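Local coordinates for protein methyl transferase from Methanosarcina acetivorans (Methanosarcina acetivorans, PDB 6MRO) that binds S-adenosyl-L-homocysteine and calcium and is probably an S-adenosylmethionine-dependent methyltransferase, at residues 58-63 against 82-87; 86-91 against 118-123; 140-145 against 186-191. The protein carries 1 engineered substitution. One frame throughout, in Å; residues are numbered along the deposited sequence.

Interaction 1. Residues 58-63 against 82-87; sequences TGIDLA and NFIVGN. With SAH (S-adenosyl-L-homocysteine), chain B.
Strand 58-61 and strand 82-85 run side by side in the same direction, their short axes 18° apart. Four backbone bonds form the ladder. Ile84 N reaches Gly59 O at 2.8 Å, nearly along the C=O axis. Gly59 N gives to Asn82 O, and Asp61 N to the carbonyl of Ile84. Gly86 N closes the row on Asp61 O at 2.9 Å, from above the carbonyl plane. The packing is tight beside Gly59, where CD1 of the Phe83 ring lies close to the bare CA. Gly86 is crowded too: CD1 of Ile60 lies 3.8 Å from its CA. Ile60 gets there with CG1 anti to the backbone N (chi1 178°) and the chain extended.

The two strands belong to a beta-alpha-beta unit with helix 64-76, part of the Rossmann-like methyltransferase fold. As in that fold, an acid at the end of the second strand holds the ribose. Asp61 OD2 accepts from SAH O3' at 2.5 Å, and OD1 accepts from SAH O2' at 2.7 Å. OD1 also takes Ala63 N on its anti lone pair, an Asx turn, while OD2 has a second donor in Gly42 N. These bonds fix the rotation of the carboxylate and would favour its charged form. Leu62 touches the adenine, its CD1 3.4 Å from SAH C5. Its CD2 lies alongside Asn87 CB, so the side chain sits between base and loop. Asn87 OD1 accepts from SAH N6 at 2.9 Å.

The outer side is looser. Strand 82-85 is one of two edge strands in the chain's sheet, and Asn82 and Val85 are exposed. Asn82 ND2 gives an almost in-plane bond to Thr58 OG1 at 3.2 Å. Val85 CG1 meets mainly the carbonyl oxygens of Leu62 and Asp61.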
loop_
_atom_site.group_PDB
_atom_site.type_symbol
_atom_site.label_atom_id
_atom_site.label_comp_id
_atom_site.label_asym_id
_atom_site.label_seq_id
_atom_site.Cartn_x
_atom_site.Cartn_y
_atom_site.Cartn_z
ATOM N N THR A 58 -11.312 -1.966 3.152
ATOM C CA THR A 58 -11.599 -1.467 1.814
ATOM C C THR A 58 -10.313 -1.495 1.003
ATOM O O THR A 58 -9.253 -1.118 1.501
ATOM C CB THR A 58 -12.151 -0.033 1.874
ATOM O OG1 THR A 58 -13.402 -0.034 2.576
ATOM C CG2 THR A 58 -12.385 0.498 0.460
ATOM N N GLY A 59 -10.405 -1.966 -0.240
ATOM C CA GLY A 59 -9.267 -1.901 -1.136
ATOM C C GLY A 59 -9.618 -1.136 -2.394
ATOM O O GLY A 59 -10.686 -1.358 -2.967
ATOM N N ILE A 60 -8.743 -0.236 -2.837
ATOM C CA ILE A 60 -8.994 0.598 -4.005
ATOM C C ILE A 60 -7.859 0.413 -5.007
ATOM O O ILE A 60 -6.681 0.343 -4.634
ATOM C CB ILE A 60 -9.165 2.079 -3.604
ATOM C CG1 ILE A 60 -9.373 2.949 -4.840
ATOM C CG2 ILE A 60 -7.991 2.556 -2.723
ATOM C CD1 ILE A 60 -9.838 4.330 -4.513
ATOM N N ASP A 61 -8.217 0.291 -6.286
ATOM C CA ASP A 61 -7.205 0.140 -7.323
ATOM C C ASP A 61 -7.787 0.640 -8.635
ATOM O O ASP A 61 -8.994 0.545 -8.863
ATOM C CB ASP A 61 -6.752 -1.320 -7.455
ATOM C CG ASP A 61 -5.404 -1.461 -8.163
ATOM O OD1 ASP A 61 -5.341 -1.266 -9.398
ATOM O OD2 ASP A 61 -4.404 -1.782 -7.482
ATOM N N LEU A 62 -6.907 1.159 -9.493
ATOM C CA LEU A 62 -7.322 1.659 -10.805
ATOM C C LEU A 62 -7.748 0.536 -11.749
ATOM O O LEU A 62 -8.594 0.749 -12.622
ATOM C CB LEU A 62 -6.179 2.450 -11.439
ATOM C CG LEU A 62 -6.012 3.921 -11.082
ATOM C CD1 LEU A 62 -4.750 4.451 -11.766
ATOM C CD2 LEU A 62 -7.246 4.711 -11.518
ATOM N N ALA A 63 -7.192 -0.655 -11.591
ATOM C CA ALA A 63 -7.348 -1.724 -12.575
ATOM C C ALA A 63 -8.587 -2.546 -12.255
ATOM O O ALA A 63 -8.629 -3.226 -11.229
ATOM C CB ALA A 63 -6.104 -2.608 -12.574
ATOM N N ASN A 82 -14.423 -4.760 0.990
ATOM C CA ASN A 82 -15.023 -3.758 0.103
ATOM C C ASN A 82 -13.984 -3.362 -0.950
ATOM O O ASN A 82 -13.188 -2.444 -0.754
ATOM C CB ASN A 82 -15.500 -2.570 0.935
ATOM C CG ASN A 82 -16.134 -1.466 0.111
ATOM O OD1 ASN A 82 -16.879 -1.713 -0.830
ATOM N ND2 ASN A 82 -15.845 -0.224 0.487
ATOM N N PHE A 83 -13.978 -4.071 -2.083
ATOM C CA PHE A 83 -13.037 -3.799 -3.169
ATOM C C PHE A 83 -13.685 -2.860 -4.179
ATOM O O PHE A 83 -14.794 -3.131 -4.665
ATOM C CB PHE A 83 -12.615 -5.095 -3.870
ATOM C CG PHE A 83 -11.553 -5.873 -3.140
ATOM C CD1 PHE A 83 -10.299 -5.327 -2.914
ATOM C CD2 PHE A 83 -11.811 -7.162 -2.690
ATOM C CE1 PHE A 83 -9.321 -6.049 -2.246
ATOM C CE2 PHE A 83 -10.846 -7.887 -2.032
ATOM C CZ PHE A 83 -9.595 -7.329 -1.805
ATOM N N ILE A 84 -13.012 -1.759 -4.497
ATOM C CA ILE A 84 -13.593 -0.774 -5.401
ATOM C C ILE A 84 -12.552 -0.312 -6.408
ATOM O O ILE A 84 -11.363 -0.188 -6.093
ATOM C CB ILE A 84 -14.208 0.433 -4.647
ATOM C CG1 ILE A 84 -13.157 1.246 -3.899
ATOM C CG2 ILE A 84 -15.299 -0.022 -3.684
ATOM C CD1 ILE A 84 -13.761 2.426 -3.154
ATOM N N VAL A 85 -13.013 -0.084 -7.635
ATOM C CA VAL A 85 -12.193 0.522 -8.673
ATOM C C VAL A 85 -12.183 2.022 -8.438
ATOM O O VAL A 85 -13.245 2.639 -8.291
ATOM C CB VAL A 85 -12.744 0.190 -10.069
ATOM C CG1 VAL A 85 -11.918 0.899 -11.132
ATOM C CG2 VAL A 85 -12.751 -1.324 -10.311
ATOM N N GLY A 86 -11.001 2.616 -8.420
ATOM C CA GLY A 86 -10.922 4.034 -8.122
ATOM C C GLY A 86 -9.497 4.536 -8.147
ATOM O O GLY A 86 -8.530 3.764 -8.188
ATOM N N ASN A 87 -9.389 5.860 -8.106
ATOM C CA ASN A 87 -8.125 6.579 -8.182
ATOM C C ASN A 87 -7.813 7.173 -6.815
ATOM O O ASN A 87 -8.598 7.966 -6.296
ATOM C CB ASN A 87 -8.212 7.686 -9.230
ATOM C CG ASN A 87 -6.869 8.236 -9.607
ATOM O OD1 ASN A 87 -5.936 8.281 -8.793
ATOM N ND2 ASN A 87 -6.756 8.675 -10.854
HETATM N N SAH B . -0.643 -3.583 -3.518
HETATM C CA SAH B . -0.671 -4.633 -4.553
HETATM C CB SAH B . -0.379 -4.039 -5.925
HETATM C CG SAH B . 0.896 -3.198 -5.971
HETATM S SD SAH B . 1.346 -2.653 -7.635
HETATM C C SAH B . 0.320 -5.748 -4.258
HETATM O O SAH B . 1.132 -5.643 -3.326
HETATM O OXT SAH B . 0.324 -6.767 -4.965
HETATM C "C5'" SAH B . 0.655 -0.974 -7.521
HETATM C "C4'" SAH B . -0.862 -0.937 -7.713
HETATM O "O4'" SAH B . -1.305 0.411 -7.619
HETATM C "C3'" SAH B . -1.364 -1.484 -9.048
HETATM O "O3'" SAH B . -2.330 -2.485 -8.767
HETATM C "C2'" SAH B . -1.946 -0.263 -9.746
HETATM O "O2'" SAH B . -3.061 -0.529 -10.583
HETATM C "C1'" SAH B . -2.325 0.625 -8.573
HETATM N N9 SAH B . -2.375 2.065 -8.853
HETATM C C8 SAH B . -1.447 2.839 -9.515
HETATM N N7 SAH B . -1.870 4.115 -9.494
HETATM C C5 SAH B . -3.039 4.167 -8.810
HETATM C C6 SAH B . -3.907 5.207 -8.492
HETATM N N6 SAH B . -3.646 6.450 -8.876
HETATM N N1 SAH B . -5.043 4.935 -7.775
HETATM C C2 SAH B . -5.324 3.644 -7.366
HETATM N N3 SAH B . -4.476 2.608 -7.691
HETATM C C4 SAH B . -3.349 2.883 -8.390
#

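Interaction 2. Residues 86-91 against 118-123; sequences GNVLEM and LLFTRH. With SAH (S-adenosyl-L-homocysteine), chain B.
Val88 CG1 stands anti to the backbone N (chi1 164°) and faces the helix, while CG2 lies beside that N and turns to the adenine. Phe120 has CG anti to its own N (chi1 175°), which brings CE2 to 3.8 Å from Val88 CG1; the two side chains cross obliquely. CG2 of the same valine lies 3.6 Å from SAH C2. Leu89 has CG anti to the carbonyl carbon, and its CD2 branch meets the Phe120 ring at the edge, 3.8 Å from Phe120 CA. Met91 starts from the crowded position between N and carbonyl carbon, then runs straight until CE lies 3.7 Å from His123 O.

The short 3-10 segment 88-91 thus packs on helix 114-127. It follows strand 82-85 in the methyltransferase domain. Val88 N gives a nearly straight bond, 174° at the hydrogen, to SAH N1. Asn87 OD1, which holds SAH N6, accepts from Leu89 N as well, making an Asx turn.

His123 is the polar element. Leu89 O lies over one face of its ring, toward the rim, 3.2 Å from CE1. ND1 gives to Leu119 O in the ring plane at 3.3 Å, and NE2 bonds Asp92 OD1. These bonds hold the ring in place. With an oxygen at each nitrogen, one of them from a carboxylate, a protonated imidazole is plausible.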
loop_
_atom_site.group_PDB
_atom_site.type_symbol
_atom_site.label_atom_id
_atom_site.label_comp_id
_atom_site.label_asym_id
_atom_site.label_seq_id
_atom_site.Cartn_x
_atom_site.Cartn_y
_atom_site.Cartn_z
ATOM N N GLY A 86 -11.001 2.616 -8.420
ATOM C CA GLY A 86 -10.922 4.034 -8.122
ATOM C C GLY A 86 -9.497 4.536 -8.147
ATOM O O GLY A 86 -8.530 3.764 -8.188
ATOM N N ASN A 87 -9.389 5.860 -8.106
ATOM C CA ASN A 87 -8.125 6.579 -8.182
ATOM C C ASN A 87 -7.813 7.173 -6.815
ATOM O O ASN A 87 -8.598 7.966 -6.296
ATOM C CB ASN A 87 -8.212 7.686 -9.230
ATOM C CG ASN A 87 -6.869 8.236 -9.607
ATOM O OD1 ASN A 87 -5.936 8.281 -8.793
ATOM N ND2 ASN A 87 -6.756 8.675 -10.854
ATOM N N VAL A 88 -6.663 6.807 -6.249
ATOM C CA VAL A 88 -6.279 7.308 -4.933
ATOM C C VAL A 88 -6.113 8.822 -4.963
ATOM O O VAL A 88 -6.368 9.504 -3.966
ATOM C CB VAL A 88 -5.001 6.586 -4.458
ATOM C CG1 VAL A 88 -4.331 7.334 -3.297
ATOM C CG2 VAL A 88 -5.352 5.156 -4.047
ATOM N N LEU A 89 -5.725 9.378 -6.113
ATOM C CA LEU A 89 -5.599 10.820 -6.273
ATOM C C LEU A 89 -6.947 11.521 -6.375
ATOM O O LEU A 89 -6.978 12.756 -6.464
ATOM C CB LEU A 89 -4.752 11.138 -7.506
ATOM C CG LEU A 89 -3.343 10.539 -7.544
ATOM C CD1 LEU A 89 -2.616 10.961 -8.815
ATOM C CD2 LEU A 89 -2.545 10.939 -6.311
ATOM N N GLU A 90 -8.052 10.766 -6.364
ATOM C CA GLU A 90 -9.400 11.322 -6.409
ATOM C C GLU A 90 -10.296 10.745 -5.316
ATOM O O GLU A 90 -11.522 10.882 -5.397
ATOM C CB GLU A 90 -10.045 11.066 -7.774
ATOM C CG GLU A 90 -9.395 11.786 -8.935
ATOM C CD GLU A 90 -9.761 11.155 -10.262
ATOM O OE1 GLU A 90 -10.595 10.223 -10.265
ATOM O OE2 GLU A 90 -9.218 11.591 -11.301
ATOM N N MET A 91 -9.731 10.093 -4.301
ATOM C CA MET A 91 -10.596 9.357 -3.389
ATOM C C MET A 91 -11.299 10.245 -2.376
ATOM O O MET A 91 -12.054 9.727 -1.549
ATOM C CB MET A 91 -9.817 8.251 -2.667
ATOM C CG MET A 91 -8.698 8.707 -1.764
ATOM S SD MET A 91 -7.920 7.255 -1.059
ATOM C CE MET A 91 -6.510 7.999 -0.239
ATOM N N LEU A 118 2.778 15.231 -3.909
ATOM C CA LEU A 118 2.169 16.088 -2.891
ATOM C C LEU A 118 0.677 15.812 -2.778
ATOM O O LEU A 118 0.149 15.627 -1.675
ATOM C CB LEU A 118 2.419 17.568 -3.200
ATOM C CG LEU A 118 1.425 18.581 -2.596
ATOM C CD1 LEU A 118 1.446 18.570 -1.066
ATOM C CD2 LEU A 118 1.670 20.006 -3.117
ATOM N N LEU A 119 -0.015 15.777 -3.921
ATOM C CA LEU A 119 -1.433 15.429 -3.942
ATOM C C LEU A 119 -1.677 14.075 -3.287
ATOM O O LEU A 119 -2.634 13.907 -2.519
ATOM C CB LEU A 119 -1.936 15.423 -5.386
ATOM C CG LEU A 119 -3.425 15.199 -5.629
ATOM C CD1 LEU A 119 -4.202 16.315 -4.962
ATOM C CD2 LEU A 119 -3.737 15.127 -7.122
ATOM N N PHE A 120 -0.821 13.098 -3.581
ATOM C CA PHE A 120 -0.956 11.774 -2.980
ATOM C C PHE A 120 -0.924 11.859 -1.457
ATOM O O PHE A 120 -1.828 11.361 -0.777
ATOM C CB PHE A 120 0.153 10.870 -3.514
ATOM C CG PHE A 120 0.202 9.507 -2.883
ATOM C CD1 PHE A 120 1.095 9.243 -1.860
ATOM C CD2 PHE A 120 -0.625 8.484 -3.334
ATOM C CE1 PHE A 120 1.166 7.982 -1.287
ATOM C CE2 PHE A 120 -0.558 7.216 -2.760
ATOM C CZ PHE A 120 0.347 6.973 -1.735
ATOM N N THR A 121 0.103 12.510 -0.903
ATOM C CA THR A 121 0.201 12.621 0.550
ATOM C C THR A 121 -1.034 13.300 1.137
ATOM O O THR A 121 -1.534 12.888 2.189
ATOM C CB THR A 121 1.464 13.390 0.959
ATOM O OG1 THR A 121 1.426 14.728 0.432
ATOM C CG2 THR A 121 2.707 12.697 0.461
ATOM N N ARG A 122 -1.543 14.323 0.473
ATOM C CA ARG A 122 -2.698 15.035 1.010
ATOM C C ARG A 122 -3.953 14.191 1.051
ATOM O O ARG A 122 -4.702 14.277 1.960
ATOM C CB ARG A 122 -2.942 16.395 0.328
ATOM C CG ARG A 122 -4.195 17.136 0.841
ATOM C CD ARG A 122 -3.952 18.424 1.678
ATOM N NE ARG A 122 -5.103 18.916 2.487
ATOM C CZ ARG A 122 -5.840 20.005 2.232
ATOM N NH1 ARG A 122 -5.580 20.769 1.190
ATOM N NH2 ARG A 122 -6.848 20.328 3.011
ATOM N N HIS A 123 -4.159 13.375 0.038
ATOM C CA HIS A 123 -5.352 12.535 0.024
ATOM C C HIS A 123 -5.268 11.436 1.067
ATOM O O HIS A 123 -6.258 11.143 1.748
ATOM C CB HIS A 123 -5.560 11.941 -1.371
ATOM C CG HIS A 123 -6.401 12.802 -2.254
ATOM N ND1 HIS A 123 -5.871 13.799 -3.044
ATOM C CD2 HIS A 123 -7.743 12.859 -2.424
ATOM C CE1 HIS A 123 -6.849 14.415 -3.685
ATOM N NE2 HIS A 123 -7.994 13.865 -3.325
HETATM N N SAH B . -0.643 -3.583 -3.518
HETATM C CA SAH B . -0.671 -4.633 -4.553
HETATM C CB SAH B . -0.379 -4.039 -5.925
HETATM C CG SAH B . 0.896 -3.198 -5.971
HETATM S SD SAH B . 1.346 -2.653 -7.635
HETATM C C SAH B . 0.320 -5.748 -4.258
HETATM O O SAH B . 1.132 -5.643 -3.326
HETATM O OXT SAH B . 0.324 -6.767 -4.965
HETATM C "C5'" SAH B . 0.655 -0.974 -7.521
HETATM C "C4'" SAH B . -0.862 -0.937 -7.713
HETATM O "O4'" SAH B . -1.305 0.411 -7.619
HETATM C "C3'" SAH B . -1.364 -1.484 -9.048
HETATM O "O3'" SAH B . -2.330 -2.485 -8.767
HETATM C "C2'" SAH B . -1.946 -0.263 -9.746
HETATM O "O2'" SAH B . -3.061 -0.529 -10.583
HETATM C "C1'" SAH B . -2.325 0.625 -8.573
HETATM N N9 SAH B . -2.375 2.065 -8.853
HETATM C C8 SAH B . -1.447 2.839 -9.515
HETATM N N7 SAH B . -1.870 4.115 -9.494
HETATM C C5 SAH B . -3.039 4.167 -8.810
HETATM C C6 SAH B . -3.907 5.207 -8.492
HETATM N N6 SAH B . -3.646 6.450 -8.876
HETATM N N1 SAH B . -5.043 4.935 -7.775
HETATM C C2 SAH B . -5.324 3.644 -7.366
HETATM N N3 SAH B . -4.476 2.608 -7.691
HETATM C C4 SAH B . -3.349 2.883 -8.390
#

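Interaction 3. Residues 140-145 against 186-191; sequences SDKEPG and QAYLLS. With CA (calcium ion), chain C; CA (calcium ion), chain D.
This is a mixed polar and CH-pi contact between the loop after strand 132-139 and strand 184-193, beside a pair of calcium ions. One direct hydrogen bond joins the backbones: Ser140 N gives to Gln186 O at 3.1 Å, with 169° at the hydrogen. The donor sits above the carbonyl plane. Ser140 CB lies over the centre of the Tyr188 ring, 3.6 Å from its centroid and 15° off the normal. Its OG takes the crowded position between N and carbonyl carbon (chi1 56°). There it gives to one water, which passes the link on to Ala187 O, and accepts from another. That second water also donates to Ser140 O and Gln186 OE1.

Strand 184-193 is antiparallel to both its neighbours in an otherwise parallel sheet. It is inserted between strands 132-139 and 167-177, as in the class I methyltransferase fold (order 3-2-1-4-5-7-6). Tyr188 also packs against helix 155-162, and its hydroxyl shares a water with Asp141 O. Lys142 crosses the tyrosine obliquely, CE 3.5 Å from Tyr188 OH, and its extended chain carries NZ to a salt bridge with Asp173 on strand 167-177.

Asp141 points away from the strand, with CG anti to its N. Its carboxylate grips one calcium with both oxygens, OD1 at 2.6 Å and OD2 at 2.5 Å. OD2 bridges to the other calcium at 2.4 Å. Glu143 N gives to OD1 in an Asx turn, which helps fix the carboxylate. Glu143 O and Gly145 O bind the first ion, Gly145 O at 2.2 Å, so the loop wraps round it. Glu146 and Glu148 add oxygens to the first ion; Glu146, Arg152 O and Glu157 belong to the second site. Two positive ions probably keep Asp141 ionised.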
loop_
_atom_site.group_PDB
_atom_site.type_symbol
_atom_site.label_atom_id
_atom_site.label_comp_id
_atom_site.label_asym_id
_atom_site.label_seq_id
_atom_site.Cartn_x
_atom_site.Cartn_y
_atom_site.Cartn_z
ATOM N N SER A 140 14.140 -0.114 -1.336
ATOM C CA SER A 140 15.029 0.814 -0.656
ATOM C C SER A 140 16.125 1.312 -1.592
ATOM O O SER A 140 16.623 0.584 -2.460
ATOM C CB SER A 140 15.660 0.172 0.586
ATOM O OG SER A 140 16.339 -1.032 0.282
ATOM N N ASP A 141 16.503 2.570 -1.388
ATOM C CA ASP A 141 17.527 3.253 -2.167
ATOM C C ASP A 141 18.611 3.717 -1.204
ATOM O O ASP A 141 18.414 4.675 -0.442
ATOM C CB ASP A 141 16.920 4.429 -2.928
ATOM C CG ASP A 141 17.941 5.237 -3.697
ATOM O OD1 ASP A 141 19.150 4.918 -3.670
ATOM O OD2 ASP A 141 17.516 6.215 -4.351
ATOM N N LYS A 142 19.748 3.038 -1.235
ATOM C CA LYS A 142 20.908 3.459 -0.469
ATOM C C LYS A 142 22.066 3.851 -1.376
ATOM O O LYS A 142 23.200 3.969 -0.900
ATOM C CB LYS A 142 21.331 2.352 0.498
ATOM C CG LYS A 142 20.203 1.899 1.434
ATOM C CD LYS A 142 20.455 0.488 1.943
ATOM C CE LYS A 142 19.539 0.137 3.103
ATOM N NZ LYS A 142 19.882 -1.211 3.653
ATOM N N GLU A 143 21.810 4.063 -2.683
ATOM C CA GLU A 143 22.929 4.389 -3.559
ATOM C C GLU A 143 22.949 5.874 -3.872
ATOM O O GLU A 143 21.897 6.452 -4.180
ATOM C CB GLU A 143 22.860 3.585 -4.852
ATOM C CG GLU A 143 23.138 2.109 -4.639
ATOM C CD GLU A 143 24.467 1.671 -5.227
ATOM O OE1 GLU A 143 24.997 0.636 -4.765
ATOM O OE2 GLU A 143 24.979 2.363 -6.136
ATOM N N PRO A 144 24.119 6.512 -3.815
ATOM C CA PRO A 144 24.185 7.957 -4.077
ATOM C C PRO A 144 23.853 8.268 -5.528
ATOM O O PRO A 144 24.197 7.510 -6.439
ATOM C CB PRO A 144 25.640 8.312 -3.740
ATOM C CG PRO A 144 26.393 7.018 -3.840
ATOM C CD PRO A 144 25.431 5.938 -3.449
ATOM N N GLY A 145 23.171 9.391 -5.735
ATOM C CA GLY A 145 22.689 9.757 -7.048
ATOM C C GLY A 145 21.362 9.086 -7.360
ATOM O O GLY A 145 20.876 8.222 -6.629
ATOM N N GLN A 186 15.556 -5.848 -1.268
ATOM C CA GLN A 186 15.715 -4.981 -0.104
ATOM C C GLN A 186 14.686 -3.860 -0.145
ATOM O O GLN A 186 14.454 -3.238 -1.183
ATOM C CB GLN A 186 17.123 -4.383 -0.049
ATOM C CG GLN A 186 18.193 -5.366 0.399
ATOM C CD GLN A 186 19.521 -4.692 0.590
ATOM O OE1 GLN A 186 19.730 -3.573 0.114
ATOM N NE2 GLN A 186 20.439 -5.364 1.288
ATOM N N ALA A 187 14.080 -3.591 1.001
ATOM C CA ALA A 187 12.907 -2.733 1.037
ATOM C C ALA A 187 12.924 -1.897 2.312
ATOM O O ALA A 187 13.680 -2.167 3.255
ATOM C CB ALA A 187 11.620 -3.565 0.944
ATOM N N TYR A 188 12.083 -0.860 2.315
ATOM C CA TYR A 188 11.806 -0.039 3.486
ATOM C C TYR A 188 10.350 -0.189 3.899
ATOM O O TYR A 188 9.456 -0.240 3.047
ATOM C CB TYR A 188 12.079 1.442 3.218
ATOM C CG TYR A 188 13.525 1.834 3.324
ATOM C CD1 TYR A 188 14.338 1.294 4.308
ATOM C CD2 TYR A 188 14.084 2.754 2.433
ATOM C CE1 TYR A 188 15.666 1.657 4.413
ATOM C CE2 TYR A 188 15.409 3.124 2.529
ATOM C CZ TYR A 188 16.199 2.566 3.522
ATOM O OH TYR A 188 17.527 2.924 3.615
ATOM N N LEU A 189 10.108 -0.226 5.208
ATOM C CA LEU A 189 8.757 -0.148 5.754
ATOM C C LEU A 189 8.657 1.117 6.594
ATOM O O LEU A 189 9.369 1.266 7.597
ATOM C CB LEU A 189 8.413 -1.374 6.593
ATOM C CG LEU A 189 6.999 -1.324 7.189
ATOM C CD1 LEU A 189 5.956 -1.584 6.108
ATOM C CD2 LEU A 189 6.867 -2.309 8.343
ATOM N N LEU A 190 7.798 2.030 6.164
ATOM C CA LEU A 190 7.507 3.241 6.905
ATOM C C LEU A 190 6.296 3.012 7.798
ATOM O O LEU A 190 5.252 2.527 7.335
ATOM C CB LEU A 190 7.249 4.400 5.942
ATOM C CG LEU A 190 6.477 5.594 6.508
ATOM C CD1 LEU A 190 7.363 6.384 7.475
ATOM C CD2 LEU A 190 6.014 6.469 5.344
ATOM N N SER A 191 6.434 3.374 9.067
ATOM C CA SER A 191 5.310 3.505 9.982
ATOM C C SER A 191 5.149 4.985 10.286
ATOM O O SER A 191 6.087 5.628 10.775
ATOM C CB SER A 191 5.536 2.707 11.264
ATOM O OG SER A 191 4.527 2.991 12.227
HETATM CA CA CA C . 19.716 6.963 -5.226
HETATM CA CA CA D . 15.687 7.435 -5.208
HETATM O O HOH W 1 16.376 -2.102 2.862
HETATM O O HOH W 2 18.660 -1.411 -1.393
HETATM O O HOH W 3 18.366 5.091 2.271
HETATM O O HOH W 4 19.748 8.264 -3.286
HETATM O O HOH W 5 16.104 6.102 -7.128
HETATM O O HOH W 6 13.449 7.967 -6.092
#

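How the interactions relate
Interactions 1 and 2 adjoin, and both touch SAH. They share Gly86 and Asn87, and their centres lie 12 Å apart. They meet directly where Ile60 CG2 packs on Val88 CG2 at 3.9 Å. Interaction 1 serves the ribose and the adenine of the ligand, interaction 2 the adenine edge. Interaction 3 is separate. Its centre lies 27 Å from that of interaction 1, on the opposite side of the chain's centre, and 23 Å from that of interaction 2. It reaches the same sheet as interaction 1 but serves the calcium pair. The side chain of Ala187 is about 12 Å from SAH.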